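PDB 3HUT: putative branched-chain amino acid ABC transporter, which probably binds branched-chain or related amino acids outside the cytoplasmic membrane and delivers them to an ABC transporter for uptake. Local coordinates for residues A[249-254]-A[258-263]. Residues are numbered along the deposited sequence; the frame is centred on the assembly and turned at random.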
loop_
_atom_site.group_PDB
_atom_site.type_symbol
_atom_site.label_atom_id
_atom_site.label_comp_id
_atom_site.label_asym_id
_atom_site.label_seq_id
_atom_site.Cartn_x
_atom_site.Cartn_y
_atom_site.Cartn_z
ATOM N N THR A 249 5.837 3.122 -6.903
ATOM C CA THR A 249 4.655 3.116 -6.059
ATOM C C THR A 249 3.609 2.174 -6.641
ATOM O O THR A 249 3.655 1.838 -7.823
ATOM C CB THR A 249 4.055 4.533 -5.920
ATOM O OG1 THR A 249 3.048 4.521 -4.901
ATOM C CG2 THR A 249 3.427 4.983 -7.234
ATOM N N ALA A 250 2.673 1.740 -5.802
ATOM C CA ALA A 250 1.621 0.825 -6.228
ATOM C C ALA A 250 0.567 1.553 -7.060
ATOM O O ALA A 250 0.373 1.248 -8.231
ATOM C CB ALA A 250 0.979 0.175 -5.007
ATOM N N PHE A 251 -0.100 2.523 -6.446
ATOM C CA PHE A 251 -1.133 3.306 -7.119
ATOM C C PHE A 251 -0.547 4.560 -7.777
ATOM O O PHE A 251 0.102 5.365 -7.119
ATOM C CB PHE A 251 -2.211 3.717 -6.111
ATOM C CG PHE A 251 -3.290 4.595 -6.688
ATOM C CD1 PHE A 251 -4.026 4.182 -7.791
ATOM C CD2 PHE A 251 -3.586 5.827 -6.110
ATOM C CE1 PHE A 251 -5.044 4.981 -8.313
ATOM C CE2 PHE A 251 -4.601 6.632 -6.622
ATOM C CZ PHE A 251 -5.332 6.207 -7.726
ATOM N N VAL A 252 -0.782 4.719 -9.074
ATOM C CA VAL A 252 -0.283 5.889 -9.794
ATOM C C VAL A 252 -1.476 6.703 -10.282
ATOM O O VAL A 252 -2.222 6.271 -11.159
ATOM C CB VAL A 252 0.576 5.483 -11.000
ATOM C CG1 VAL A 252 1.153 6.726 -11.668
ATOM C CG2 VAL A 252 1.692 4.551 -10.551
ATOM N N LEU A 253 -1.654 7.885 -9.709
ATOM C CA LEU A 253 -2.777 8.736 -10.076
ATOM C C LEU A 253 -2.741 9.142 -11.545
ATOM O O LEU A 253 -3.743 9.017 -12.253
ATOM C CB LEU A 253 -2.789 9.988 -9.200
ATOM C CG LEU A 253 -4.111 10.758 -9.168
ATOM C CD1 LEU A 253 -5.172 9.903 -8.472
ATOM C CD2 LEU A 253 -3.926 12.072 -8.429
ATOM N N GLY A 254 -1.591 9.635 -11.996
ATOM C CA GLY A 254 -1.456 10.064 -13.378
ATOM C C GLY A 254 -1.005 8.943 -14.293
ATOM O O GLY A 254 -0.195 9.153 -15.196
ATOM N N PRO A 258 -4.659 1.795 -18.941
ATOM C CA PRO A 258 -6.122 1.757 -19.014
ATOM C C PRO A 258 -6.875 1.320 -17.758
ATOM O O PRO A 258 -7.913 1.900 -17.410
ATOM C CB PRO A 258 -6.374 0.845 -20.207
ATOM C CG PRO A 258 -5.270 1.252 -21.127
ATOM C CD PRO A 258 -4.073 1.280 -20.194
ATOM N N VAL A 259 -6.357 0.314 -17.070
ATOM C CA VAL A 259 -7.003 -0.186 -15.862
ATOM C C VAL A 259 -7.059 0.853 -14.738
ATOM O O VAL A 259 -8.069 0.976 -14.039
ATOM C CB VAL A 259 -6.279 -1.445 -15.338
ATOM C CG1 VAL A 259 -6.957 -1.952 -14.077
ATOM C CG2 VAL A 259 -6.278 -2.524 -16.413
ATOM N N VAL A 260 -5.982 1.609 -14.577
ATOM C CA VAL A 260 -5.911 2.614 -13.518
ATOM C C VAL A 260 -6.740 3.885 -13.750
ATOM O O VAL A 260 -7.517 4.277 -12.887
ATOM C CB VAL A 260 -4.442 3.018 -13.252
ATOM C CG1 VAL A 260 -4.363 3.971 -12.071
ATOM C CG2 VAL A 260 -3.609 1.775 -12.980
ATOM N N VAL A 261 -6.586 4.527 -14.902
ATOM C CA VAL A 261 -7.321 5.768 -15.174
ATOM C C VAL A 261 -8.830 5.590 -15.205
ATOM O O VAL A 261 -9.567 6.522 -14.898
ATOM C CB VAL A 261 -6.878 6.432 -16.505
ATOM C CG1 VAL A 261 -7.645 7.734 -16.730
ATOM C CG2 VAL A 261 -5.381 6.672 -16.496
ATOM N N GLU A 262 -9.294 4.400 -15.576
ATOM C CA GLU A 262 -10.729 4.145 -15.615
ATOM C C GLU A 262 -11.288 4.278 -14.203
ATOM O O GLU A 262 -12.394 4.785 -14.005
ATOM C CB GLU A 262 -11.014 2.750 -16.164
ATOM C CG GLU A 262 -12.491 2.464 -16.365
ATOM C CD GLU A 262 -13.150 3.447 -17.320
ATOM O OE1 GLU A 262 -12.434 4.291 -17.906
ATOM O OE2 GLU A 262 -14.387 3.375 -17.490
ATOM N N PHE A 263 -10.523 3.809 -13.223
ATOM C CA PHE A 263 -10.930 3.916 -11.831
ATOM C C PHE A 263 -10.814 5.380 -11.416
ATOM O O PHE A 263 -11.721 5.940 -10.803
ATOM C CB PHE A 263 -10.020 3.076 -10.933
ATOM C CG PHE A 263 -10.058 3.484 -9.483
ATOM C CD1 PHE A 263 -11.212 3.305 -8.724
ATOM C CD2 PHE A 263 -8.938 4.055 -8.876
ATOM C CE1 PHE A 263 -11.254 3.685 -7.380
ATOM C CE2 PHE A 263 -8.969 4.440 -7.535
ATOM C CZ PHE A 263 -10.128 4.254 -6.786
#
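Phe251 and Phe263 bring their rings together where a loop leaving strand 246-249 meets the first turns of helix 258-271, a worked example of a loop packed, largely by apolar side chains, against the helix it leads into. CE1 of Phe251 lies 4.0 Å from CE2 of Phe263, at the rim of the Phe263 ring and close to its plane; CE2 in turn meets the Phe251 ring obliquely, and the ring planes are steeply inclined. With CG of Phe251 anti to its own backbone N (chi1 177°), the ring reaches the helix although its CB does not head that way. Val260, one turn before Phe263, directs its CB at the loop and spends one methyl, CG1, on two neighbours: CE1 of Phe251 at 4.0 Å and the carbonyl O of Val252 at 3.3 Å. That methyl owes its place to chi1 of -175°, which swings CG1 away from the backbone N. Phe263 also stacks on Tyr283 and touches Leu30 of helix 18-37, whereas the Val252 side chain packs on strand 331-341; Leu253 N bonds Tyr230 OH. The chain here passes from the second lobe back to the first, one of the interlobe connections of a type I periplasmic binding protein. Between the two segments, close packing and burial of apolar surface make the contact, which has no polar bond of its own: the Val252 oxygen merely abuts a methyl.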